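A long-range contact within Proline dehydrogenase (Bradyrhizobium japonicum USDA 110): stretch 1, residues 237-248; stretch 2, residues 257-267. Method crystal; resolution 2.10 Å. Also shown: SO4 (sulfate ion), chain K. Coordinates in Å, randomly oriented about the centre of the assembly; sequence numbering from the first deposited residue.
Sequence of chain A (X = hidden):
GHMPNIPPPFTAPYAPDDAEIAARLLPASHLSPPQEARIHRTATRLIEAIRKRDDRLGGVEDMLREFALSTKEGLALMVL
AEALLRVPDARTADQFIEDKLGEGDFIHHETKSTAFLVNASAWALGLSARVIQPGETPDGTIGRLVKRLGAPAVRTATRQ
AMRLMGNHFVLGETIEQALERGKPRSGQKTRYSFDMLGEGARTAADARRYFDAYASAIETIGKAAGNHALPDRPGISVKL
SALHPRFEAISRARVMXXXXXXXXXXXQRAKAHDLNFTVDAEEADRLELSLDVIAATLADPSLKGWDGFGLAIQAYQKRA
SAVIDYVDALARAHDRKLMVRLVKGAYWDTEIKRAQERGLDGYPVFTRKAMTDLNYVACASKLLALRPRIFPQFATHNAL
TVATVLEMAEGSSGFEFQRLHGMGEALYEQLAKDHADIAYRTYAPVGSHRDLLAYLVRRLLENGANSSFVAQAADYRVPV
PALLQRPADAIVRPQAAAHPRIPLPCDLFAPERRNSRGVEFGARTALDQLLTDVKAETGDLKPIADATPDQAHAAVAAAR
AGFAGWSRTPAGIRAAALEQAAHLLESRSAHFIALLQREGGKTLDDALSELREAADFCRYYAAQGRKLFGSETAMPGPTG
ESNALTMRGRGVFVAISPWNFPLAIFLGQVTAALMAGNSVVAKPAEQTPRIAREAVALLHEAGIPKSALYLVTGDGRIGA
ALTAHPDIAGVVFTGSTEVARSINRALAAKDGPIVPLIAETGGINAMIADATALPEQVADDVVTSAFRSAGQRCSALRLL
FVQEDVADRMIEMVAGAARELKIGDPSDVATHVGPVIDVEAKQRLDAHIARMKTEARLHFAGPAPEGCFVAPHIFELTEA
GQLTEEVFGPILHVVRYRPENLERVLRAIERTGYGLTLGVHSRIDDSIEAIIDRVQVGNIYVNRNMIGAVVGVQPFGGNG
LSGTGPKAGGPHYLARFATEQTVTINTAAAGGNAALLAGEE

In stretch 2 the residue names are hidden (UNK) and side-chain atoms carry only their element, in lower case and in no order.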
# COMPACT_ATOMS: atom_id res chain seq x y z
N SER A 237 17.02 1.02 -55.22
CA SER A 237 16.32 0.13 -54.30
C SER A 237 14.95 -0.22 -54.85
O SER A 237 14.23 0.66 -55.34
CB SER A 237 16.16 0.76 -52.92
OG SER A 237 17.36 0.69 -52.18
N VAL A 238 14.59 -1.49 -54.74
CA VAL A 238 13.37 -2.02 -55.32
C VAL A 238 12.61 -2.85 -54.29
O VAL A 238 13.23 -3.53 -53.47
CB VAL A 238 13.71 -2.89 -56.55
CG1 VAL A 238 12.61 -3.90 -56.82
CG2 VAL A 238 13.98 -2.00 -57.76
N LYS A 239 11.28 -2.78 -54.32
CA LYS A 239 10.44 -3.56 -53.41
C LYS A 239 9.59 -4.59 -54.16
O LYS A 239 8.82 -4.24 -55.06
CB LYS A 239 9.52 -2.65 -52.60
CG LYS A 239 10.17 -2.02 -51.38
CD LYS A 239 9.17 -1.13 -50.64
CE LYS A 239 9.78 -0.56 -49.37
NZ LYS A 239 11.03 0.18 -49.65
N LEU A 240 9.71 -5.85 -53.78
CA LEU A 240 8.92 -6.90 -54.43
C LEU A 240 7.43 -6.63 -54.36
O LEU A 240 6.71 -6.93 -55.31
CB LEU A 240 9.24 -8.27 -53.83
CG LEU A 240 10.72 -8.64 -53.92
CD1 LEU A 240 11.01 -10.00 -53.29
CD2 LEU A 240 11.17 -8.61 -55.37
N SER A 241 6.94 -6.04 -53.26
CA SER A 241 5.50 -5.81 -53.13
C SER A 241 5.01 -4.78 -54.15
O SER A 241 3.83 -4.73 -54.47
CB SER A 241 5.11 -5.40 -51.70
OG SER A 241 5.52 -4.06 -51.41
N ALA A 242 5.92 -3.94 -54.64
CA ALA A 242 5.57 -2.96 -55.66
C ALA A 242 5.37 -3.62 -57.03
O ALA A 242 4.65 -3.10 -57.89
CB ALA A 242 6.64 -1.88 -55.75
N LEU A 243 6.00 -4.78 -57.22
CA LEU A 243 6.03 -5.45 -58.52
C LEU A 243 4.99 -6.55 -58.70
O LEU A 243 4.89 -7.15 -59.78
CB LEU A 243 7.42 -6.02 -58.77
CG LEU A 243 8.50 -4.95 -58.95
CD1 LEU A 243 9.88 -5.56 -58.80
CD2 LEU A 243 8.34 -4.24 -60.30
N HIS A 244 4.24 -6.83 -57.64
CA HIS A 244 3.19 -7.85 -57.70
C HIS A 244 2.05 -7.49 -56.74
O HIS A 244 2.30 -7.12 -55.60
CB HIS A 244 3.77 -9.22 -57.36
CG HIS A 244 2.90 -10.36 -57.80
ND1 HIS A 244 1.78 -10.75 -57.11
CD2 HIS A 244 2.98 -11.17 -58.89
CE1 HIS A 244 1.20 -11.76 -57.74
NE2 HIS A 244 1.91 -12.04 -58.82
N PRO A 245 0.79 -7.60 -57.22
CA PRO A 245 -0.42 -7.15 -56.52
C PRO A 245 -0.92 -8.11 -55.43
O PRO A 245 -1.73 -7.71 -54.60
CB PRO A 245 -1.47 -7.05 -57.64
CG PRO A 245 -0.82 -7.60 -58.89
CD PRO A 245 0.47 -8.24 -58.50
N ARG A 246 -0.48 -9.36 -55.45
CA ARG A 246 -0.75 -10.27 -54.35
C ARG A 246 0.56 -10.92 -53.93
O ARG A 246 0.71 -12.14 -54.07
CB ARG A 246 -1.76 -11.37 -54.71
CG ARG A 246 -3.17 -10.92 -55.09
CD ARG A 246 -3.90 -10.16 -53.99
NE ARG A 246 -3.93 -10.85 -52.70
CZ ARG A 246 -4.76 -10.54 -51.70
NH1 ARG A 246 -5.67 -9.58 -51.86
NH2 ARG A 246 -4.71 -11.20 -50.55
N PHE A 247 1.49 -10.11 -53.43
CA PHE A 247 2.77 -10.61 -52.95
C PHE A 247 2.61 -11.17 -51.54
O PHE A 247 2.72 -10.45 -50.55
CB PHE A 247 3.84 -9.50 -52.97
CG PHE A 247 5.22 -9.98 -52.61
CD1 PHE A 247 5.88 -9.47 -51.52
CD2 PHE A 247 5.84 -10.98 -53.36
CE1 PHE A 247 7.14 -9.92 -51.18
CE2 PHE A 247 7.10 -11.43 -53.03
CZ PHE A 247 7.75 -10.90 -51.94
N GLU A 248 2.34 -12.47 -51.47
CA GLU A 248 1.95 -13.13 -50.23
C GLU A 248 2.17 -14.63 -50.34
O GLU A 248 2.06 -15.21 -51.43
CB GLU A 248 0.47 -12.86 -49.94
CG GLU A 248 -0.46 -13.55 -50.95
CD GLU A 248 -1.90 -13.06 -50.89
OE1 GLU A 248 -2.26 -12.37 -49.92
OE2 GLU A 248 -2.67 -13.36 -51.83
N UNK A 257 5.83 -17.38 -60.82
CA UNK A 257 5.66 -17.44 -62.27
C UNK A 257 5.58 -16.04 -62.89
O UNK A 257 6.01 -15.82 -64.03
c UNK A 257 4.78 -19.78 -62.64
c UNK A 257 4.42 -18.30 -62.60
c UNK A 257 3.77 -17.86 -63.88
N UNK A 258 5.04 -15.08 -62.14
CA UNK A 258 4.80 -13.73 -62.66
C UNK A 258 5.86 -12.71 -62.25
O UNK A 258 6.28 -11.89 -63.05
o UNK A 258 -0.05 -13.64 -63.14
o UNK A 258 0.77 -13.30 -61.13
c UNK A 258 3.41 -13.23 -62.24
c UNK A 258 2.27 -14.06 -62.83
c UNK A 258 0.90 -13.63 -62.33
N UNK A 259 6.28 -12.76 -60.99
CA UNK A 259 7.16 -11.74 -60.44
C UNK A 259 8.62 -11.89 -60.89
O UNK A 259 9.28 -10.91 -61.26
c UNK A 259 7.06 -11.72 -58.91
c UNK A 259 8.01 -10.80 -58.14
c UNK A 259 7.60 -10.71 -56.67
c UNK A 259 8.07 -9.42 -58.78
N UNK A 260 9.13 -13.11 -60.88
CA UNK A 260 10.52 -13.37 -61.25
C UNK A 260 10.95 -12.77 -62.60
O UNK A 260 11.98 -12.12 -62.68
c UNK A 260 10.86 -14.88 -61.18
c UNK A 260 10.76 -15.37 -59.74
c UNK A 260 12.25 -15.14 -61.75
N UNK A 261 10.16 -13.00 -63.66
CA UNK A 261 10.60 -12.43 -64.94
C UNK A 261 10.65 -10.91 -64.88
O UNK A 261 11.49 -10.29 -65.53
c UNK A 261 9.52 -12.88 -65.94
c UNK A 261 8.92 -13.78 -63.80
c UNK A 261 8.84 -14.05 -65.27
N UNK A 262 9.75 -10.31 -64.10
CA UNK A 262 9.73 -8.87 -63.94
C UNK A 262 11.00 -8.38 -63.24
O UNK A 262 11.66 -7.45 -63.72
c UNK A 262 8.49 -8.43 -63.15
n UNK A 262 5.33 -8.54 -65.09
o UNK A 262 7.35 -7.70 -65.63
c UNK A 262 6.63 -8.37 -64.88
c UNK A 262 7.20 -9.05 -63.65
N UNK A 263 11.33 -8.99 -62.11
CA UNK A 263 12.52 -8.62 -61.34
C UNK A 263 13.78 -8.89 -62.15
O UNK A 263 14.76 -8.16 -62.05
c UNK A 263 13.36 -7.49 -58.55
c UNK A 263 13.67 -8.90 -59.04
c UNK A 263 12.60 -9.40 -60.02
c UNK A 263 13.86 -9.85 -57.86
N UNK A 264 13.75 -9.95 -62.95
CA UNK A 264 14.88 -10.28 -63.81
C UNK A 264 15.11 -9.19 -64.86
O UNK A 264 16.23 -8.76 -65.08
c UNK A 264 17.13 -12.00 -64.75
c UNK A 264 15.78 -12.07 -65.44
c UNK A 264 14.66 -11.64 -64.49
c UNK A 264 15.53 -13.47 -65.99
N UNK A 265 14.03 -8.76 -65.50
CA UNK A 265 14.10 -7.70 -66.51
C UNK A 265 14.74 -6.45 -65.93
O UNK A 265 15.63 -5.85 -66.54
c UNK A 265 12.69 -7.39 -67.04
o UNK A 265 13.72 -5.79 -68.51
c UNK A 265 12.69 -6.45 -68.24
o UNK A 265 11.65 -6.36 -68.91
N UNK A 266 14.30 -6.06 -64.74
CA UNK A 266 14.86 -4.89 -64.08
C UNK A 266 16.34 -5.08 -63.71
O UNK A 266 17.15 -4.17 -63.90
c UNK A 266 14.03 -4.50 -62.85
c UNK A 266 11.91 -3.65 -61.77
c UNK A 266 12.65 -2.69 -63.99
c UNK A 266 12.62 -3.94 -63.10
N UNK A 267 16.70 -6.25 -63.20
CA UNK A 267 18.09 -6.55 -62.86
C UNK A 267 19.00 -6.48 -64.10
O UNK A 267 20.12 -5.98 -64.03
c UNK A 267 18.20 -7.93 -62.22
S SO4 K . 12.76 1.61 -46.03
O1 SO4 K . 14.15 1.94 -45.74
O2 SO4 K . 12.01 1.62 -44.78
O3 SO4 K . 12.20 2.60 -46.95
O4 SO4 K . 12.69 0.28 -46.65

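Position 257 carries three carbons, the first bearing the other two, and none comes within contact distance of stretch 1. This is Val257, an apolar side chain tolerated at an exposed place.

At 258 three carbons run out in a chain, the third carrying two oxygens. One oxygen lies 2.9 Å from NE2 of His244, near the plane of the imidazole and at its edge, where the ring nitrogen can donate. A carboxylate on this arm is Glu258, and the contact is a hydrogen bond from His244 NE2 to Glu258 OE1.

Position 259 has four carbons, forked at the second. One terminal carbon sits 3.5 Å from CB of Leu243; the other lies 3.7 Å from CE2 of Phe247 and 4.1 Å from CB of Leu240. Leu259 suits a buried place between several apolar neighbours, because its two methyls, CD1 and CD2, can reach different ones.

Position 260 again shows one carbon bearing two others, out of reach of stretch 1: Val260, tolerated where it is partly exposed. At 261 three carbons close a ring onto the backbone N, which defines Pro261. Its nitrogen has no hydrogen to give to the preceding turn, and the helix is kinked here.

Position 262 has three carbons, the third carrying one oxygen and one nitrogen: Gln262, whose polar amide suits a partly exposed place. Its CA-to-CB bond points toward stretch 1, yet its nearest side-chain atom, CG of Gln262, is 4.9 Å from O of Leu243, too far for a contact.

At 263 four carbons fork at the second. One terminal carbon lies 4.1 Å from CG1 of Val238 and 4.0 Å from CD1 of Leu243; the other is 3.9 Å from CD2 of Leu240. Leu263 starts sideways, but its length brings both methyls to apolar partners.

Position 264, the same fork, is Leu264, partly exposed and out of reach. Position 265 has two carbons, the second with two oxygens: Asp265, whose carboxylate suits partial exposure and bonds through OD1 to a residue adjoining the stretch.

At 266 the four-carbon fork returns, and a terminal carbon comes 3.9 Å from CD2 of Leu243. Leu266 is buried and points toward stretch 1. Position 267 has a single carbon: Ala267, taking little room where it is buried.

The contact works through one side of a helix. Leu259, Leu263 and Leu266, spaced by four and three, present leucines on successive turns, and Leu243 touches all three. Beside this packing, His244 NE2 donates to Glu258, while ND1 of His244 accepts from N of Arg246 at 3.1 Å, consistent with the ring being held with NE2 facing Glu258.

Stretch 2 257-267: VELVPQLLDLA
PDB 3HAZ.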